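Local atomic coordinates of orotidine 5'-phosphate decarboxylase (Pyrococcus horikoshii, PDB entry 2CZD), a protein that probably catalyses the decarboxylation of orotidine 5'-monophosphate to UMP, the last step of de novo UMP synthesis, as a homodimer. Residues B[41-46]-B[75-80]; B[81-86]-B[103-108]. All blocks are in the same frame, centred on the assembly; numbering follows the deposited sequence.

Contact 1: B[41-46]-B[75-80]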
loop_
_atom_site.group_PDB
_atom_site.type_symbol
_atom_site.label_atom_id
_atom_site.label_comp_id
_atom_site.label_asym_id
_atom_site.label_seq_id
_atom_site.Cartn_x
_atom_site.Cartn_y
_atom_site.Cartn_z
ATOM N N ASP B 41 -7.029 12.393 -9.715
ATOM C CA ASP B 41 -6.997 13.150 -10.966
ATOM C C ASP B 41 -5.735 14.001 -11.142
ATOM O O ASP B 41 -5.508 14.552 -12.230
ATOM C CB ASP B 41 -8.229 14.054 -11.103
ATOM C CG ASP B 41 -9.469 13.289 -11.532
ATOM O OD1 ASP B 41 -9.359 12.433 -12.430
ATOM O OD2 ASP B 41 -10.564 13.550 -10.985
ATOM N N ILE B 42 -4.925 14.133 -10.090
ATOM C CA ILE B 42 -3.683 14.890 -10.217
ATOM C C ILE B 42 -2.845 14.148 -11.263
ATOM O O ILE B 42 -2.024 14.735 -11.973
ATOM C CB ILE B 42 -2.893 14.970 -8.857
ATOM C CG1 ILE B 42 -1.659 15.865 -8.997
ATOM C CG2 ILE B 42 -2.401 13.589 -8.421
ATOM C CD1 ILE B 42 -1.969 17.316 -9.274
ATOM N N ILE B 43 -3.052 12.842 -11.355
ATOM C CA ILE B 43 -2.302 12.067 -12.335
ATOM C C ILE B 43 -2.708 12.461 -13.762
ATOM O O ILE B 43 -1.855 12.618 -14.629
ATOM C CB ILE B 43 -2.523 10.551 -12.133
ATOM C CG1 ILE B 43 -1.853 10.111 -10.834
ATOM C CG2 ILE B 43 -1.931 9.769 -13.286
ATOM C CD1 ILE B 43 -2.227 8.692 -10.413
ATOM N N ARG B 44 -4.006 12.632 -14.001
ATOM C CA ARG B 44 -4.453 13.001 -15.339
ATOM C C ARG B 44 -4.046 14.429 -15.639
ATOM O O ARG B 44 -3.663 14.743 -16.773
ATOM C CB ARG B 44 -5.970 12.853 -15.498
ATOM C CG ARG B 44 -6.494 13.259 -16.895
ATOM C CD ARG B 44 -5.959 12.372 -18.048
ATOM N NE ARG B 44 -6.485 11.001 -18.018
ATOM C CZ ARG B 44 -5.979 9.990 -18.719
ATOM N NH1 ARG B 44 -4.934 10.186 -19.513
ATOM N NH2 ARG B 44 -6.507 8.776 -18.620
ATOM N N ARG B 45 -4.119 15.295 -14.633
ATOM C CA ARG B 45 -3.730 16.689 -14.838
ATOM C C ARG B 45 -2.262 16.724 -15.263
ATOM O O ARG B 45 -1.895 17.413 -16.224
ATOM C CB ARG B 45 -3.908 17.503 -13.556
ATOM C CG ARG B 45 -5.333 17.594 -13.050
ATOM C CD ARG B 45 -5.365 18.234 -11.663
ATOM N NE ARG B 45 -4.699 19.531 -11.678
ATOM C CZ ARG B 45 -4.496 20.290 -10.607
ATOM N NH1 ARG B 45 -4.907 19.886 -9.410
ATOM N NH2 ARG B 45 -3.892 21.465 -10.740
ATOM N N LEU B 46 -1.423 15.976 -14.547
ATOM C CA LEU B 46 -0.004 15.919 -14.862
ATOM C C LEU B 46 0.210 15.351 -16.267
ATOM O O LEU B 46 1.007 15.888 -17.044
ATOM C CB LEU B 46 0.749 15.064 -13.825
ATOM C CG LEU B 46 1.035 15.677 -12.443
ATOM C CD1 LEU B 46 1.444 14.578 -11.452
ATOM C CD2 LEU B 46 2.124 16.745 -12.563
ATOM N N PHE B 75 -4.184 3.428 -13.381
ATOM C CA PHE B 75 -3.763 3.401 -14.793
ATOM C C PHE B 75 -4.824 4.192 -15.554
ATOM O O PHE B 75 -4.520 4.909 -16.515
ATOM C CB PHE B 75 -3.723 1.974 -15.342
ATOM C CG PHE B 75 -2.503 1.184 -14.912
ATOM C CD1 PHE B 75 -1.212 1.663 -15.159
ATOM C CD2 PHE B 75 -2.646 -0.066 -14.329
ATOM C CE1 PHE B 75 -0.081 0.887 -14.827
ATOM C CE2 PHE B 75 -1.535 -0.835 -13.995
ATOM C CZ PHE B 75 -0.250 -0.362 -14.244
ATOM N N GLY B 76 -6.070 4.061 -15.102
ATOM C CA GLY B 76 -7.184 4.771 -15.715
ATOM C C GLY B 76 -7.039 6.286 -15.698
ATOM O O GLY B 76 -7.453 6.983 -16.634
ATOM N N ALA B 77 -6.427 6.797 -14.637
ATOM C CA ALA B 77 -6.210 8.232 -14.478
ATOM C C ALA B 77 -5.008 8.728 -15.271
ATOM O O ALA B 77 -4.794 9.933 -15.378
ATOM C CB ALA B 77 -6.042 8.569 -12.990
ATOM N N GLY B 78 -4.217 7.805 -15.817
ATOM C CA GLY B 78 -3.081 8.226 -16.611
ATOM C C GLY B 78 -1.722 7.672 -16.236
ATOM O O GLY B 78 -0.735 7.977 -16.913
ATOM N N ALA B 79 -1.637 6.880 -15.168
ATOM C CA ALA B 79 -0.340 6.307 -14.808
ATOM C C ALA B 79 0.134 5.368 -15.895
ATOM O O ALA B 79 -0.667 4.657 -16.509
ATOM C CB ALA B 79 -0.426 5.520 -13.472
ATOM N N ASP B 80 1.442 5.368 -16.126
ATOM C CA ASP B 80 2.051 4.481 -17.099
ATOM C C ASP B 80 2.659 3.263 -16.418
ATOM O O ASP B 80 2.799 2.216 -17.041
ATOM C CB ASP B 80 3.126 5.223 -17.891
ATOM C CG ASP B 80 2.539 6.307 -18.745
ATOM O OD1 ASP B 80 1.908 5.979 -19.781
ATOM O OD2 ASP B 80 2.698 7.478 -18.363
#
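Arg44 NH2 donates to Gly76 O over 2.8 Å, a short bond but a weak one, bent to 124° at the hydrogen. That oxygen sits at the edge of the guanidinium, near its plane, while Ala77 O lies over one face, toward the rim, 3.3 Å from Arg44 NE at an angle too poor for a hydrogen bond. The side chain leaves with CG anti to the backbone N (chi1 179°) and then bends at chi2 and chi3, curling round the Ala77 carbonyl, whose oxygen is 3.2 Å from Arg44 CB. In this TIM barrel, helix 41-50 here meets the turn that leads from helix 64-76 into strand 81-85. At Gly78 the chain leaves helical angles in a Schellman motif, with phi at 126°; a CB there would jam against the preceding carbonyl O and also press on Ile43 CG2. Without one, that methyl settles against the turn, 3.5 Å from Ala79 N and equally near Ala77 O, while Ile43 CB packs 4.1 Å from Ala77 CB. Ile43 is buried and also touches Ile54 and Val74, whereas Arg44 lies at the exposed side. Further along the helix, Lys47 NZ hydrogen-bonds to Gly78 O and forms a salt bridge with Asp80.

Contact 2: B[81-86]-B[103-108]; sequences YVIVHT and IMVVEM
Strands 81-85 and 103-105 run parallel with a 26° twist: Val84 N donates to Ile103 O at 2.9 Å and Val84 O accepts Val105 N, while Ile103 N donates to Val82 O from above its carbonyl plane. On the face carrying Ile83, Ile103 and Val105, Ile83 CG1 leans on Ile103 CB, and its CG2 meets Val105 CG2 at 3.7 Å, the two side chains crossing at about a right angle. The His85 ring continues this row. Val105 CB and CG1 pack on its ND1, each at 3.7 Å, and Val105 CG2 lies over one ring face, offset toward the rim, while Met108 SD comes in at the edge, 3.7 Å from His85 CE1. A water, also in the ring plane, sits 2.8 Å from His85 ND1 and bridges to Thr86 N and Val105 O; NE2 is hydrogen-bonded to Ala61 O of the second subunit. On the other face, Val84 CG2 touches Met104 CG. With OG1 anti to its own carbonyl carbon (chi1 -57°), Thr86 donates through OG1 to Val105 O at 2.8 Å from above the carbonyl plane, and the Met104 chain, bent at chi3, brings CE to 3.3 Å from Thr86 OG1, with Thr86 CG2 a little farther. A valine in place of Thr86 would probably leave Val105 O with the water but without its hydroxyl mate. A side-chain hydroxyl and a water thus both donate to this buried carbonyl, and bonds at ND1 and NE2 are likely to limit how the ring of His85 can turn beside Lys59, the proton donor of the active site.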
loop_
_atom_site.group_PDB
_atom_site.type_symbol
_atom_site.label_atom_id
_atom_site.label_comp_id
_atom_site.label_asym_id
_atom_site.label_seq_id
_atom_site.Cartn_x
_atom_site.Cartn_y
_atom_site.Cartn_z
ATOM N N TYR B 81 3.034 3.407 -15.145
ATOM C CA TYR B 81 3.624 2.292 -14.393
ATOM C C TYR B 81 3.145 2.341 -12.962
ATOM O O TYR B 81 2.928 3.416 -12.414
ATOM C CB TYR B 81 5.165 2.361 -14.326
ATOM C CG TYR B 81 5.854 2.580 -15.640
ATOM C CD1 TYR B 81 6.018 3.872 -16.143
ATOM C CD2 TYR B 81 6.305 1.505 -16.403
ATOM C CE1 TYR B 81 6.619 4.085 -17.385
ATOM C CE2 TYR B 81 6.907 1.710 -17.657
ATOM C CZ TYR B 81 7.050 3.004 -18.132
ATOM O OH TYR B 81 7.580 3.207 -19.389
ATOM N N VAL B 82 2.999 1.170 -12.343
ATOM C CA VAL B 82 2.619 1.126 -10.941
ATOM C C VAL B 82 3.666 0.292 -10.223
ATOM O O VAL B 82 4.036 -0.790 -10.703
ATOM C CB VAL B 82 1.225 0.445 -10.737
ATOM C CG1 VAL B 82 0.995 0.161 -9.262
ATOM C CG2 VAL B 82 0.109 1.358 -11.260
ATOM N N ILE B 83 4.171 0.815 -9.100
ATOM C CA ILE B 83 5.132 0.066 -8.278
ATOM C C ILE B 83 4.352 -0.877 -7.356
ATOM O O ILE B 83 3.440 -0.457 -6.632
ATOM C CB ILE B 83 6.020 1.021 -7.460
ATOM C CG1 ILE B 83 6.878 1.824 -8.438
ATOM C CG2 ILE B 83 6.930 0.236 -6.474
ATOM C CD1 ILE B 83 7.804 2.884 -7.789
ATOM N N VAL B 84 4.728 -2.154 -7.382
ATOM C CA VAL B 84 4.049 -3.175 -6.596
ATOM C C VAL B 84 5.048 -4.002 -5.811
ATOM O O VAL B 84 6.192 -4.200 -6.247
ATOM C CB VAL B 84 3.250 -4.131 -7.522
ATOM C CG1 VAL B 84 2.238 -3.352 -8.326
ATOM C CG2 VAL B 84 4.218 -4.875 -8.443
ATOM N N HIS B 85 4.640 -4.461 -4.634
ATOM C CA HIS B 85 5.517 -5.325 -3.834
ATOM C C HIS B 85 5.496 -6.732 -4.417
ATOM O O HIS B 85 4.550 -7.123 -5.106
ATOM C CB HIS B 85 5.019 -5.432 -2.388
ATOM C CG HIS B 85 5.642 -4.442 -1.455
ATOM N ND1 HIS B 85 6.965 -4.507 -1.076
ATOM C CD2 HIS B 85 5.113 -3.369 -0.810
ATOM C CE1 HIS B 85 7.228 -3.520 -0.237
ATOM N NE2 HIS B 85 6.119 -2.812 -0.059
ATOM N N THR B 86 6.561 -7.470 -4.121
ATOM C CA THR B 86 6.711 -8.862 -4.533
ATOM C C THR B 86 6.243 -9.787 -3.401
ATOM O O THR B 86 5.739 -10.881 -3.661
ATOM C CB THR B 86 8.201 -9.194 -4.803
ATOM O OG1 THR B 86 8.699 -8.293 -5.795
ATOM C CG2 THR B 86 8.374 -10.604 -5.338
ATOM N N ILE B 103 6.557 -2.076 -11.846
ATOM C CA ILE B 103 7.930 -2.006 -11.344
ATOM C C ILE B 103 7.821 -2.741 -10.010
ATOM O O ILE B 103 6.962 -2.408 -9.198
ATOM C CB ILE B 103 8.375 -0.548 -11.113
ATOM C CG1 ILE B 103 8.569 0.135 -12.470
ATOM C CG2 ILE B 103 9.682 -0.511 -10.259
ATOM C CD1 ILE B 103 8.638 1.656 -12.395
ATOM N N MET B 104 8.682 -3.730 -9.773
ATOM C CA MET B 104 8.602 -4.534 -8.551
ATOM C C MET B 104 9.598 -4.182 -7.468
ATOM O O MET B 104 10.729 -3.847 -7.744
ATOM C CB MET B 104 8.756 -6.026 -8.907
ATOM C CG MET B 104 7.607 -6.550 -9.756
ATOM S SD MET B 104 7.894 -8.237 -10.392
ATOM C CE MET B 104 7.958 -9.207 -8.846
ATOM N N VAL B 105 9.158 -4.289 -6.213
ATOM C CA VAL B 105 10.024 -4.015 -5.076
ATOM C C VAL B 105 10.702 -5.316 -4.678
ATOM O O VAL B 105 10.029 -6.299 -4.308
ATOM C CB VAL B 105 9.225 -3.529 -3.833
ATOM C CG1 VAL B 105 10.171 -3.402 -2.621
ATOM C CG2 VAL B 105 8.520 -2.211 -4.132
ATOM N N VAL B 106 12.029 -5.317 -4.747
ATOM C CA VAL B 106 12.794 -6.494 -4.364
ATOM C C VAL B 106 13.733 -6.235 -3.193
ATOM O O VAL B 106 14.268 -7.168 -2.601
ATOM C CB VAL B 106 13.611 -7.048 -5.562
ATOM C CG1 VAL B 106 12.681 -7.326 -6.727
ATOM C CG2 VAL B 106 14.733 -6.075 -5.960
ATOM N N GLU B 107 13.925 -4.968 -2.859
ATOM C CA GLU B 107 14.816 -4.587 -1.766
ATOM C C GLU B 107 14.418 -3.173 -1.341
ATOM O O GLU B 107 14.035 -2.360 -2.188
ATOM C CB GLU B 107 16.264 -4.594 -2.271
ATOM C CG GLU B 107 17.292 -4.319 -1.181
ATOM C CD GLU B 107 18.721 -4.471 -1.681
ATOM O OE1 GLU B 107 19.048 -5.534 -2.247
ATOM O OE2 GLU B 107 19.517 -3.538 -1.491
ATOM N N MET B 108 14.494 -2.882 -0.041
ATOM C CA MET B 108 14.145 -1.544 0.425
ATOM C C MET B 108 15.289 -0.836 1.136
ATOM O O MET B 108 16.270 -1.468 1.544
ATOM C CB MET B 108 12.872 -1.592 1.266
ATOM C CG MET B 108 11.670 -1.742 0.359
ATOM S SD MET B 108 10.103 -1.815 1.246
ATOM C CE MET B 108 9.743 -0.055 1.433
HETATM O O HOH W 1 8.263 -6.854 -1.906
#

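From the N terminus, the chain passes strands 2-5 and 27-31 before helix 41-50 supplies the first half of contact 1. It then runs through strand 53-60 and helix 64-76, and contact 1 closes this 28-residue loop on the outer layer of the barrel, where the turn after helix 64-76 comes back to the earlier helix. Strand 81-85 follows at once and opens contact 2, which closes the shorter beta-alpha-beta crossover through helix 90-97 in the barrel wall. The two loops stand in series, neither nested nor crossed. Their centres are 19 Å apart, yet they touch: Phe75 CZ packs 3.5 Å from Val82 CG2, joining helix layer to sheet.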